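PDB 3TAH: ferrous iron uptake transporter protein B from Streptococcus thermophilus, which probably uses GTP to drive ferrous iron uptake across the cell membrane, its cytosolic G-protein part binding and hydrolysing the nucleotide. Local coordinates for residues A[91-96]-A[255-260]; A[127-132]-A[140-145]; A[190-195]-A[216-221]; A[203-206]-A[212-215]; A[235-240]-A[246-251]. The protein carries 1 engineered substitution. All coordinates share one frame; numbering follows the deposited sequence.

Contact 1. Residues A[91-96]-A[255-260]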
# COMPACT_ATOMS: atom_id res chain seq x y z
N THR A 91 15.10 -3.76 -8.13
CA THR A 91 15.69 -3.33 -9.40
C THR A 91 14.81 -2.33 -10.15
O THR A 91 15.19 -1.84 -11.21
CB THR A 91 15.99 -4.52 -10.34
OG1 THR A 91 14.77 -4.97 -10.96
CG2 THR A 91 16.67 -5.67 -9.60
N ASN A 92 13.63 -2.03 -9.62
CA ASN A 92 12.71 -1.08 -10.21
C ASN A 92 12.00 -0.32 -9.10
O ASN A 92 10.76 -0.23 -9.06
CB ASN A 92 11.73 -1.88 -11.03
CG ASN A 92 10.84 -1.04 -11.88
OD1 ASN A 92 9.71 -1.44 -12.14
ND2 ASN A 92 11.31 0.12 -12.31
N LEU A 93 12.80 0.22 -8.20
CA LEU A 93 12.32 0.72 -6.90
C LEU A 93 11.26 1.82 -6.99
O LEU A 93 10.17 1.67 -6.43
CB LEU A 93 13.50 1.22 -6.06
CG LEU A 93 13.21 1.64 -4.61
CD1 LEU A 93 12.52 0.52 -3.83
CD2 LEU A 93 14.50 2.04 -3.94
N GLU A 94 11.56 2.91 -7.70
CA GLU A 94 10.62 4.04 -7.75
C GLU A 94 9.24 3.65 -8.28
O GLU A 94 8.23 4.05 -7.69
CB GLU A 94 11.23 5.22 -8.52
CG GLU A 94 12.42 5.83 -7.77
CD GLU A 94 12.88 7.18 -8.30
OE1 GLU A 94 12.23 7.76 -9.20
OE2 GLU A 94 13.91 7.67 -7.79
N ARG A 95 9.20 2.88 -9.36
CA ARG A 95 7.94 2.40 -9.95
C ARG A 95 7.14 1.54 -8.97
O ARG A 95 5.93 1.68 -8.90
CB ARG A 95 8.17 1.61 -11.25
CG ARG A 95 6.86 1.11 -11.91
CD ARG A 95 7.03 0.57 -13.35
NE ARG A 95 7.72 -0.71 -13.39
CZ ARG A 95 8.30 -1.26 -14.47
NH1 ARG A 95 8.30 -0.66 -15.65
NH2 ARG A 95 8.91 -2.44 -14.35
N ASN A 96 7.82 0.67 -8.24
CA ASN A 96 7.18 -0.20 -7.25
C ASN A 96 6.64 0.56 -6.02
O ASN A 96 5.60 0.17 -5.46
CB ASN A 96 8.12 -1.31 -6.78
CG ASN A 96 8.23 -2.46 -7.77
OD1 ASN A 96 7.91 -3.61 -7.44
ND2 ASN A 96 8.69 -2.16 -8.97
N ARG A 255 12.40 11.82 -3.48
CA ARG A 255 13.04 12.39 -2.29
C ARG A 255 13.53 11.29 -1.36
O ARG A 255 14.68 11.29 -0.93
CB ARG A 255 12.10 13.33 -1.52
CG ARG A 255 11.80 14.68 -2.17
CD ARG A 255 11.14 15.66 -1.19
NE ARG A 255 9.83 15.24 -0.67
CZ ARG A 255 8.64 15.43 -1.24
NH1 ARG A 255 8.51 16.03 -2.42
NH2 ARG A 255 7.53 14.99 -0.63
N VAL A 256 12.66 10.32 -1.08
CA VAL A 256 13.03 9.19 -0.24
C VAL A 256 14.20 8.41 -0.83
O VAL A 256 15.19 8.14 -0.12
CB VAL A 256 11.84 8.23 -0.01
CG1 VAL A 256 12.32 6.96 0.69
CG2 VAL A 256 10.73 8.93 0.78
N CYS A 257 14.12 8.07 -2.12
CA CYS A 257 15.18 7.28 -2.75
C CYS A 257 16.51 8.03 -2.80
O CYS A 257 17.56 7.41 -2.61
CB CYS A 257 14.76 6.78 -4.14
SG CYS A 257 13.39 5.60 -4.06
N GLN A 258 16.48 9.34 -3.02
CA GLN A 258 17.69 10.17 -2.91
C GLN A 258 18.27 10.16 -1.49
O GLN A 258 19.47 9.91 -1.31
CB GLN A 258 17.41 11.62 -3.31
CG GLN A 258 18.61 12.56 -3.17
CD GLN A 258 18.21 14.01 -3.03
OE1 GLN A 258 18.60 14.83 -3.85
NE2 GLN A 258 17.43 14.34 -2.00
N MET A 259 17.44 10.45 -0.49
CA MET A 259 17.88 10.44 0.92
C MET A 259 18.31 9.04 1.39
O MET A 259 19.02 8.93 2.40
CB MET A 259 16.79 10.98 1.86
CG MET A 259 16.48 12.48 1.70
SD MET A 259 15.25 13.14 2.86
CE MET A 259 13.73 12.30 2.39
N ALA A 260 17.89 7.99 0.67
CA ALA A 260 18.25 6.60 0.97
C ALA A 260 19.38 6.03 0.11
O ALA A 260 19.44 4.81 -0.11
CB ALA A 260 17.01 5.71 0.86

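Contact 2. Residues A[127-132]-A[140-145]. With MG (magnesium ion), chain E; BGO (3'-O-(N-methylanthraniloyl)guanosine-5'-diphosphate), chain C.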
# COMPACT_ATOMS: atom_id res chain seq x y z
N ILE A 127 21.19 -0.20 -2.61
CA ILE A 127 20.12 0.44 -1.85
C ILE A 127 20.52 0.34 -0.39
O ILE A 127 20.85 -0.75 0.10
CB ILE A 127 18.74 -0.25 -2.06
CG1 ILE A 127 18.26 -0.05 -3.49
CG2 ILE A 127 17.69 0.29 -1.05
CD1 ILE A 127 16.93 -0.72 -3.85
N ASN A 128 20.49 1.47 0.32
CA ASN A 128 20.82 1.47 1.73
C ASN A 128 19.52 1.16 2.49
O ASN A 128 18.70 2.05 2.73
CB ASN A 128 21.47 2.78 2.15
CG ASN A 128 22.08 2.70 3.53
OD1 ASN A 128 21.64 1.92 4.37
ND2 ASN A 128 23.13 3.50 3.77
N VAL A 129 19.36 -0.10 2.88
CA VAL A 129 18.08 -0.58 3.44
C VAL A 129 17.59 0.21 4.66
O VAL A 129 16.42 0.64 4.67
CB VAL A 129 18.15 -2.09 3.76
CG1 VAL A 129 16.91 -2.56 4.49
CG2 VAL A 129 18.29 -2.86 2.47
N ASP A 130 18.43 0.43 5.67
CA ASP A 130 17.95 1.12 6.86
C ASP A 130 17.56 2.58 6.57
O ASP A 130 16.61 3.08 7.18
CB ASP A 130 18.89 1.00 8.07
CG ASP A 130 20.03 1.94 7.99
OD1 ASP A 130 20.69 1.93 6.93
OD2 ASP A 130 20.26 2.68 8.96
N LYS A 131 18.27 3.24 5.65
CA LYS A 131 17.90 4.60 5.24
C LYS A 131 16.57 4.60 4.48
O LYS A 131 15.76 5.49 4.68
CB LYS A 131 18.98 5.27 4.38
CG LYS A 131 20.20 5.70 5.16
CD LYS A 131 21.04 6.67 4.35
CE LYS A 131 22.24 7.16 5.16
NZ LYS A 131 23.23 7.83 4.29
N LEU A 132 16.37 3.61 3.61
CA LEU A 132 15.09 3.49 2.90
C LEU A 132 13.94 3.32 3.89
O LEU A 132 12.90 3.98 3.76
CB LEU A 132 15.10 2.32 1.91
CG LEU A 132 13.84 2.12 1.06
CD1 LEU A 132 13.65 3.34 0.18
CD2 LEU A 132 13.90 0.82 0.25
N VAL A 140 11.81 -2.33 6.51
CA VAL A 140 12.23 -2.88 5.23
C VAL A 140 13.24 -4.00 5.49
O VAL A 140 14.19 -3.82 6.25
CB VAL A 140 12.89 -1.80 4.32
CG1 VAL A 140 13.26 -2.40 2.96
CG2 VAL A 140 11.97 -0.59 4.12
N VAL A 141 13.04 -5.15 4.84
CA VAL A 141 13.95 -6.29 4.91
C VAL A 141 14.32 -6.73 3.49
O VAL A 141 13.44 -7.01 2.67
CB VAL A 141 13.31 -7.48 5.67
CG1 VAL A 141 14.25 -8.70 5.66
CG2 VAL A 141 12.97 -7.08 7.09
N ALA A 142 15.62 -6.80 3.19
CA ALA A 142 16.10 -7.24 1.89
C ALA A 142 15.82 -8.73 1.77
O ALA A 142 16.14 -9.49 2.69
CB ALA A 142 17.58 -6.96 1.71
N THR A 143 15.21 -9.13 0.66
CA THR A 143 14.95 -10.54 0.40
C THR A 143 15.37 -10.94 -1.02
O THR A 143 15.50 -10.11 -1.92
CB THR A 143 13.44 -10.92 0.56
OG1 THR A 143 12.66 -10.26 -0.44
CG2 THR A 143 12.92 -10.55 1.93
N SER A 144 15.58 -12.25 -1.18
CA SER A 144 15.76 -12.88 -2.48
C SER A 144 14.97 -14.18 -2.47
O SER A 144 15.29 -15.09 -1.71
CB SER A 144 17.24 -13.17 -2.78
OG SER A 144 17.36 -13.79 -4.05
N ALA A 145 13.92 -14.23 -3.29
CA ALA A 145 13.13 -15.45 -3.47
C ALA A 145 13.99 -16.53 -4.15
O ALA A 145 13.84 -17.71 -3.85
CB ALA A 145 11.85 -15.16 -4.25
MG MG E . 22.40 1.08 6.17
C' BGO C . 10.87 -16.65 -13.71
N1 BGO C . 15.57 -12.88 -7.33
C2 BGO C . 15.68 -13.29 -8.68
N2 BGO C . 16.87 -13.30 -9.27
N3 BGO C . 14.58 -13.65 -9.36
C4 BGO C . 13.38 -13.64 -8.74
C5 BGO C . 13.21 -13.25 -7.40
C6 BGO C . 14.33 -12.86 -6.68
O6 BGO C . 14.27 -12.51 -5.49
N7 BGO C . 11.91 -13.36 -7.13
C8 BGO C . 11.26 -13.79 -8.22
N9 BGO C . 12.18 -13.96 -9.19
PA BGO C . 7.01 -14.00 -9.68
PB BGO C . 4.78 -12.19 -9.20
C1' BGO C . 11.76 -17.00 -14.92
O1' BGO C . 10.08 -17.47 -13.24
O1A BGO C . 7.04 -14.58 -8.34
C1B BGO C . 12.03 -14.38 -10.55
O1B BGO C . 4.88 -10.93 -8.46
C2' BGO C . 11.87 -18.32 -15.39
N2' BGO C . 11.21 -19.33 -14.82
O2' BGO C . 11.62 -16.68 -10.79
O2A BGO C . 6.32 -14.74 -10.79
C2B BGO C . 11.05 -15.39 -10.88
O2B BGO C . 4.23 -13.31 -8.46
C3' BGO C . 12.69 -18.56 -16.48
O3' BGO C . 10.96 -15.48 -13.14
O3A BGO C . 6.32 -12.53 -9.63
C3B BGO C . 10.10 -15.30 -11.99
O3B BGO C . 4.16 -12.01 -10.56
C4' BGO C . 13.39 -17.54 -17.09
O4' BGO C . 11.31 -13.28 -11.21
C4B BGO C . 10.10 -13.78 -12.00
C5' BGO C . 13.29 -16.23 -16.64
O5' BGO C . 8.52 -13.68 -10.13
C5B BGO C . 8.84 -13.12 -11.41
C6' BGO C . 12.46 -15.96 -15.54
CM' BGO C . 10.90 -20.59 -15.53
O HOH W 1 23.27 2.91 6.71
O HOH W 2 21.28 -0.72 5.61
O HOH W 3 24.10 0.17 5.48

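Contact 3. Residues A[190-195]-A[216-221]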
# COMPACT_ATOMS: atom_id res chain seq x y z
N GLY A 190 -15.57 14.35 8.63
CA GLY A 190 -15.98 14.09 10.01
C GLY A 190 -15.83 12.60 10.31
O GLY A 190 -14.76 12.03 10.06
N ASN A 191 -16.89 11.97 10.82
CA ASN A 191 -16.89 10.54 11.16
C ASN A 191 -17.52 9.64 10.10
O ASN A 191 -17.93 8.51 10.39
CB ASN A 191 -17.54 10.30 12.54
CG ASN A 191 -19.04 10.53 12.54
OD1 ASN A 191 -19.63 11.01 11.56
ND2 ASN A 191 -19.69 10.20 13.66
N SER A 192 -17.60 10.14 8.86
CA SER A 192 -18.18 9.38 7.75
C SER A 192 -17.35 8.19 7.34
O SER A 192 -17.86 7.27 6.71
CB SER A 192 -18.39 10.29 6.52
OG SER A 192 -19.44 11.19 6.77
N VAL A 193 -16.07 8.21 7.69
CA VAL A 193 -15.14 7.11 7.45
C VAL A 193 -14.36 6.81 8.71
O VAL A 193 -14.31 7.65 9.60
CB VAL A 193 -14.17 7.46 6.31
CG1 VAL A 193 -14.96 7.70 5.01
CG2 VAL A 193 -13.32 8.67 6.64
N PRO A 194 -13.75 5.62 8.81
CA PRO A 194 -12.91 5.35 9.98
C PRO A 194 -11.68 6.26 10.05
O PRO A 194 -11.12 6.62 9.00
CB PRO A 194 -12.48 3.89 9.78
CG PRO A 194 -13.44 3.32 8.77
CD PRO A 194 -13.83 4.47 7.90
N GLN A 195 -11.29 6.63 11.26
CA GLN A 195 -10.06 7.41 11.47
C GLN A 195 -8.84 6.75 10.83
O GLN A 195 -8.02 7.43 10.21
CB GLN A 195 -9.82 7.71 12.95
CG GLN A 195 -10.75 8.81 13.51
CD GLN A 195 -10.33 10.20 13.07
OE1 GLN A 195 -10.88 10.79 12.12
NE2 GLN A 195 -9.32 10.73 13.75
N LEU A 216 -19.59 6.13 -0.56
CA LEU A 216 -19.75 6.96 0.63
C LEU A 216 -21.09 7.69 0.64
O LEU A 216 -21.54 8.19 -0.39
CB LEU A 216 -18.63 8.00 0.72
CG LEU A 216 -17.33 7.61 1.42
CD1 LEU A 216 -16.66 6.47 0.71
CD2 LEU A 216 -16.38 8.81 1.50
N ASP A 217 -21.72 7.73 1.81
CA ASP A 217 -23.00 8.41 1.98
C ASP A 217 -22.64 9.80 2.46
O ASP A 217 -22.61 10.04 3.68
CB ASP A 217 -23.86 7.66 3.00
CG ASP A 217 -25.18 8.36 3.30
OD1 ASP A 217 -25.81 8.91 2.38
OD2 ASP A 217 -25.59 8.35 4.48
N LEU A 218 -22.35 10.68 1.51
CA LEU A 218 -22.01 12.08 1.80
C LEU A 218 -23.20 12.99 1.60
O LEU A 218 -23.94 12.84 0.63
CB LEU A 218 -20.85 12.59 0.93
CG LEU A 218 -19.53 11.82 1.09
CD1 LEU A 218 -18.43 12.42 0.19
CD2 LEU A 218 -19.08 11.75 2.55
N SER A 219 -23.36 13.94 2.51
CA SER A 219 -24.42 14.94 2.39
C SER A 219 -24.12 15.88 1.24
O SER A 219 -22.96 15.98 0.76
CB SER A 219 -24.55 15.74 3.68
OG SER A 219 -23.43 16.61 3.86
N GLN A 220 -25.16 16.58 0.80
CA GLN A 220 -24.99 17.61 -0.22
C GLN A 220 -23.96 18.64 0.26
O GLN A 220 -23.12 19.06 -0.52
CB GLN A 220 -26.33 18.31 -0.54
CG GLN A 220 -26.18 19.47 -1.53
CD GLN A 220 -27.49 20.12 -1.92
OE1 GLN A 220 -28.54 19.82 -1.35
NE2 GLN A 220 -27.43 21.01 -2.89
N PHE A 221 -24.02 19.03 1.53
CA PHE A 221 -23.08 20.03 2.03
C PHE A 221 -21.63 19.50 1.98
O PHE A 221 -20.72 20.22 1.58
CB PHE A 221 -23.47 20.51 3.44
CG PHE A 221 -22.46 21.45 4.04
CD1 PHE A 221 -22.21 22.67 3.42
CD2 PHE A 221 -21.75 21.11 5.18
CE1 PHE A 221 -21.27 23.55 3.94
CE2 PHE A 221 -20.81 21.99 5.71
CZ PHE A 221 -20.58 23.22 5.07
O HOH W 4 -21.66 9.52 6.90

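Contact 4. Residues A[203-206]-A[212-215]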
# COMPACT_ATOMS: atom_id res chain seq x y z
N ILE A 203 -7.81 11.36 0.13
CA ILE A 203 -7.03 11.46 -1.10
C ILE A 203 -7.84 10.96 -2.29
O ILE A 203 -7.82 11.58 -3.35
CB ILE A 203 -5.69 10.71 -1.00
CG1 ILE A 203 -4.78 11.40 0.01
CG2 ILE A 203 -4.98 10.69 -2.38
CD1 ILE A 203 -3.60 10.59 0.43
N LYS A 204 -8.54 9.85 -2.11
CA LYS A 204 -9.42 9.33 -3.17
C LYS A 204 -10.52 10.32 -3.57
O LYS A 204 -10.82 10.46 -4.75
CB LYS A 204 -10.05 8.01 -2.74
CG LYS A 204 -9.07 6.86 -2.76
CD LYS A 204 -8.95 6.27 -4.14
CE LYS A 204 -7.72 5.40 -4.31
NZ LYS A 204 -6.48 6.22 -4.32
N LEU A 205 -11.11 10.99 -2.59
CA LEU A 205 -12.12 11.99 -2.87
C LEU A 205 -11.53 13.17 -3.63
O LEU A 205 -12.16 13.69 -4.56
CB LEU A 205 -12.78 12.48 -1.59
CG LEU A 205 -13.76 11.45 -1.01
CD1 LEU A 205 -14.08 11.79 0.43
CD2 LEU A 205 -15.01 11.37 -1.88
N PHE A 206 -10.32 13.57 -3.23
CA PHE A 206 -9.65 14.69 -3.88
C PHE A 206 -9.44 14.39 -5.36
O PHE A 206 -9.70 15.25 -6.22
CB PHE A 206 -8.31 15.00 -3.21
CG PHE A 206 -7.57 16.13 -3.89
CD1 PHE A 206 -7.87 17.46 -3.58
CD2 PHE A 206 -6.58 15.88 -4.83
CE1 PHE A 206 -7.18 18.51 -4.21
CE2 PHE A 206 -5.89 16.92 -5.47
CZ PHE A 206 -6.19 18.24 -5.16
N VAL A 212 -15.12 5.40 -4.56
CA VAL A 212 -15.30 6.02 -3.24
C VAL A 212 -16.51 6.95 -3.29
O VAL A 212 -17.33 6.95 -2.36
CB VAL A 212 -14.02 6.73 -2.74
CG1 VAL A 212 -14.31 7.65 -1.57
CG2 VAL A 212 -12.95 5.68 -2.35
N GLU A 213 -16.65 7.72 -4.37
CA GLU A 213 -17.79 8.65 -4.50
C GLU A 213 -19.13 7.93 -4.50
O GLU A 213 -20.10 8.39 -3.89
CB GLU A 213 -17.66 9.48 -5.77
CG GLU A 213 -16.53 10.48 -5.68
CD GLU A 213 -16.24 11.19 -6.97
OE1 GLU A 213 -16.71 10.76 -8.04
OE2 GLU A 213 -15.52 12.20 -6.93
N ALA A 214 -19.19 6.80 -5.19
CA ALA A 214 -20.40 5.99 -5.23
C ALA A 214 -20.68 5.29 -3.90
O ALA A 214 -21.84 5.10 -3.56
CB ALA A 214 -20.30 4.97 -6.36
N GLU A 215 -19.65 4.90 -3.15
CA GLU A 215 -19.87 4.11 -1.94
C GLU A 215 -20.16 4.93 -0.67
O GLU A 215 -20.89 4.45 0.19
CB GLU A 215 -18.69 3.16 -1.65
CG GLU A 215 -17.55 3.77 -0.86
CD GLU A 215 -16.37 2.82 -0.63
OE1 GLU A 215 -15.23 3.24 -0.88
OE2 GLU A 215 -16.58 1.68 -0.21
O HOH W 5 -14.80 13.86 -4.83

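Contact 5. Residues A[235-240]-A[246-251]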
# COMPACT_ATOMS: atom_id res chain seq x y z
N GLU A 235 -6.60 25.10 -9.15
CA GLU A 235 -6.25 26.45 -9.61
C GLU A 235 -4.85 26.85 -9.20
O GLU A 235 -4.11 27.41 -10.02
CB GLU A 235 -7.27 27.48 -9.12
CG GLU A 235 -8.59 27.33 -9.84
CD GLU A 235 -9.69 28.27 -9.34
OE1 GLU A 235 -9.41 29.16 -8.50
OE2 GLU A 235 -10.85 28.10 -9.80
N ILE A 236 -4.47 26.56 -7.96
CA ILE A 236 -3.15 26.95 -7.46
C ILE A 236 -2.03 26.04 -7.98
O ILE A 236 -0.90 26.50 -8.07
CB ILE A 236 -3.10 27.14 -5.91
CG1 ILE A 236 -3.19 25.82 -5.12
CG2 ILE A 236 -4.20 28.13 -5.47
CD1 ILE A 236 -3.16 26.03 -3.57
N PHE A 237 -2.33 24.79 -8.32
CA PHE A 237 -1.34 23.96 -9.03
C PHE A 237 -1.33 24.12 -10.56
O PHE A 237 -0.35 23.71 -11.22
CB PHE A 237 -1.56 22.47 -8.74
CG PHE A 237 -1.03 21.98 -7.41
CD1 PHE A 237 0.26 21.47 -7.31
CD2 PHE A 237 -1.83 21.99 -6.27
CE1 PHE A 237 0.75 20.99 -6.10
CE2 PHE A 237 -1.35 21.51 -5.06
CZ PHE A 237 -0.06 21.01 -4.97
N THR A 238 -2.39 24.73 -11.12
CA THR A 238 -2.70 24.74 -12.57
C THR A 238 -2.56 23.34 -13.18
O THR A 238 -1.97 23.14 -14.24
CB THR A 238 -1.92 25.81 -13.41
OG1 THR A 238 -0.51 25.59 -13.33
CG2 THR A 238 -2.24 27.20 -12.93
N GLU A 239 -3.14 22.36 -12.47
CA GLU A 239 -3.07 20.96 -12.86
C GLU A 239 -4.37 20.30 -12.37
O GLU A 239 -4.97 20.78 -11.40
CB GLU A 239 -1.84 20.36 -12.18
CG GLU A 239 -1.35 19.03 -12.70
CD GLU A 239 -0.29 19.15 -13.81
OE1 GLU A 239 0.82 19.69 -13.56
OE2 GLU A 239 -0.56 18.68 -14.93
N ASP A 240 -4.80 19.23 -13.03
CA ASP A 240 -5.99 18.50 -12.59
C ASP A 240 -5.67 17.69 -11.33
O ASP A 240 -4.52 17.26 -11.14
CB ASP A 240 -6.54 17.58 -13.69
CG ASP A 240 -5.64 16.42 -13.98
OD1 ASP A 240 -4.68 16.60 -14.74
OD2 ASP A 240 -5.88 15.33 -13.43
N ILE A 246 -0.67 12.15 -8.41
CA ILE A 246 0.35 11.37 -9.10
C ILE A 246 1.73 12.01 -8.96
O ILE A 246 2.69 11.35 -8.58
CB ILE A 246 0.04 11.20 -10.61
CG1 ILE A 246 -1.16 10.27 -10.83
CG2 ILE A 246 1.24 10.65 -11.33
CD1 ILE A 246 -1.60 10.20 -12.31
N ASN A 247 1.80 13.31 -9.25
CA ASN A 247 3.06 14.04 -9.18
C ASN A 247 3.61 14.07 -7.77
O ASN A 247 4.82 13.90 -7.57
CB ASN A 247 2.90 15.47 -9.73
CG ASN A 247 2.60 15.51 -11.22
OD1 ASN A 247 2.87 14.54 -11.94
ND2 ASN A 247 2.04 16.63 -11.70
N GLU A 248 2.73 14.28 -6.78
CA GLU A 248 3.15 14.29 -5.36
C GLU A 248 3.66 12.93 -4.90
O GLU A 248 4.66 12.88 -4.17
CB GLU A 248 2.04 14.81 -4.43
CG GLU A 248 1.77 16.30 -4.56
CD GLU A 248 2.99 17.17 -4.32
OE1 GLU A 248 3.74 16.94 -3.36
OE2 GLU A 248 3.20 18.11 -5.10
N ARG A 249 3.01 11.83 -5.31
CA ARG A 249 3.51 10.49 -4.98
C ARG A 249 4.94 10.28 -5.50
O ARG A 249 5.83 9.91 -4.76
CB ARG A 249 2.59 9.38 -5.50
CG ARG A 249 1.22 9.31 -4.88
CD ARG A 249 0.42 8.08 -5.34
NE ARG A 249 -0.96 8.17 -4.84
CZ ARG A 249 -1.31 7.98 -3.57
NH1 ARG A 249 -0.40 7.64 -2.65
NH2 ARG A 249 -2.58 8.11 -3.21
N TYR A 250 5.15 10.53 -6.79
CA TYR A 250 6.49 10.40 -7.37
C TYR A 250 7.52 11.35 -6.79
O TYR A 250 8.66 10.96 -6.61
CB TYR A 250 6.45 10.49 -8.91
CG TYR A 250 5.90 9.24 -9.56
CD1 TYR A 250 6.54 8.02 -9.41
CD2 TYR A 250 4.73 9.28 -10.32
CE1 TYR A 250 6.03 6.86 -10.00
CE2 TYR A 250 4.22 8.13 -10.91
CZ TYR A 250 4.87 6.92 -10.74
OH TYR A 250 4.37 5.77 -11.33
N ALA A 251 7.13 12.58 -6.46
CA ALA A 251 8.07 13.52 -5.82
C ALA A 251 8.55 12.98 -4.46
O ALA A 251 9.75 12.98 -4.16
CB ALA A 251 7.47 14.92 -5.71

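Contact 1. Residues A[91-96]-A[255-260]
The seam between the P-loop G domain of FeoB and its helical domain is joined here by C257, near the C-terminal end of helix 241-259, which meets L93 and E94 in the first turn of helix 93-105. The nearest CA atoms, those of E94 and C257, lie 7.5 Å apart, and no hydrogen bond crosses between the two segments. The CB of C257 is directed at helix 93-105, and its sulfur touches two neighbours: C257 SG is 3.7 Å from L93 CD2 and 3.8 Å from E94 CG. L93 reaches it because its CG is anti to the backbone N (chi1 -174°), which carries the branched end toward the sulfur; the same side chain also packs on I127 and V88. The CB of E94 is not aimed at helix 241-259, but the chain, extended beyond CG, brings its end nearer to C257, and E94 OE2 lies 3.9 Å from C257 CB.

At the start of helix 93-105, N92, in the N-cap position, offers its carbonyl: N92 O accepts from N96 N and also from N96 ND2, the second bond being 2.8 Å long. That side-chain donor approaches N92 O from above the carbonyl plane, 38° out of it, with an N-H...O angle of 130°.

Contact 2. Residues A[127-132]-A[140-145]
N128 OD1 and D130 OD1 grip one magnesium ion, at 2.1 Å and 2.0 Å respectively, and three waters complete the five ligands modelled around it. Two of these waters are tied back to the protein: one accepts from N128 ND2, the other from D130 N, so the N-cap residue N128 and the first turn of helix 129-136 together hold both the ion and part of its hydration shell.

Across the contact the chemistry is mainly apolar. V129 points at strand 140-142 and its two methyls divide the work: V129 CG1 lies 4.0 Å from V140 CG1 and 3.5 Å from the carbonyl V140 O, while V129 CG2 lies 4.2 Å from A142 CB. L132 CD2 adds a looser touch on V140 CG1. Beyond the strand, A145 N donates to O6 of the guanine of the bound nucleotide (2.8 Å), as in the guanine-recognition loop that follows the last strand of G domains.

Helix 129-136 thus packs against the edge strand 140-142 of the sheet, beside strand 110-115, whose L114 touches both V129 and V140.

Contact 3. Residues A[190-195]-A[216-221]
Both segments are mostly irregular backbone, nearest at the CA atoms of S192 and L218, 7.6 Å apart, and no direct hydrogen bond passes between them. G190 leaves helix 176-189 with a positive phi of 56°, turning the chain into the loop that carries S192 and V193. The apolar touch is between V193 and L216, whose side chains meet obliquely: in the modelled conformer of L216, one of two, V193 CG1 lies 3.9 Å from L216 CD2, so the exact distance is doubtful. V193 CG1 is placed there by a chi1 of -61°, which sets it anti to the carbonyl carbon.

In the helical domain of FeoB this pairs the connection between helices 176-189 and 198-206 with the connection that runs from helix 210-215 into helix 220-237. Y201 of helix 198-206 touches V193 and L216 alike, and L189 lies against L216 and L218.

On the polar side, S192 OG has a protein partner in Q222 NE2, from the first turn of helix 220-237. A water also links the two loops, donating to S192 OG at 2.8 Å and, weakly, to D217 O at 3.4 Å. L218 CD2 approaches the same hydroxyl oxygen, S192 OG, more distantly, at 4.3 Å.

Contact 4. Residues A[203-206]-A[212-215]
V212 is the tightly packed part of this contact, its two methyls engaged by two successive residues of helix 198-206. V212 CG2 lies 3.7 Å from K204 CB, and V212 CG1 lies 3.8 Å from L205 CD2; both partners run across V212 at about a right angle. The valine is turned for this by a chi1 of 166°, which puts CG1 anti to the backbone N and CG2 anti to the carbonyl carbon, one methyl for each neighbour. K204 contributes its aliphatic base to V212, while its chain bends at chi2 and chi4 to take NZ into a salt bridge with E207. The CB of L205 is not aimed at V212, yet its branched end comes nearer.

Helices 198-206 and 210-215 follow each other within the FeoB helical domain, and the contact folds them against each other across a short link, with K204 CA and V212 CA 6.7 Å apart. L205 also packs on L189 and I226, carrying the contact into helices 176-189 and 220-237.

Toward solvent the fit is looser. E213 runs past L205 in the reverse direction, its CG 4.2 Å from L205 CD2, and a water spans the remaining distance: it donates to L205 O at 2.7 Å and to E213 OE2 at 2.8 Å.

Contact 5. Residues A[235-240]-A[246-251]
F237 and E248 meet with the phenyl ring and the carboxylate plane turned 60° from each other. Their nearest atoms, F237 CE1 and E248 OE2, are 3.9 Å apart, and the oxygen comes in neither straight over the ring nor in its plane. E248 arrives by a chain bent at chi2 (-57°), which folds the carboxylate back toward F237; its other oxygen, OE1, accepts from the backbone N of D175. R177 forms a cation-pi contact with the same phenyl ring.

These residues flank the turn between helices 220-237 and 241-259 in the helical domain. T238 leaves the first helix with positive phi, and D240 caps the start of the second with its side chain, which accepts from a backbone N just beyond it.

The second pair, E239 and N247, approach from opposing directions with carboxylate and amide planes almost perpendicular, 88° apart. The separation of E239 OE1 and N247 ND2 is 3.8 Å, and no hydrogen bond forms between them.

In the fold
Contacts 1 and 5 share helix 241-259, which runs from the helical bundle to the G domain: contact 1 joins the two domains, whereas contact 5 pairs two helices of the helical domain, although R249 and Y250 of its second segment also reach helix 93-105. Contact 2 lies wholly in the G domain yet touches contact 1, with A260 CB packed on L132 and L93 on I127. Contact 4 is the most buried, mainly aliphatic packing, and touches contact 3, where L205 packs on L216 and L218. Contacts 3 and 4 each add a bridging water, contact 1 packs around a sulfur, and contact 5, partly exposed, sets polar groups near each other without bonding. Contact 2 alone holds metal and nucleotide.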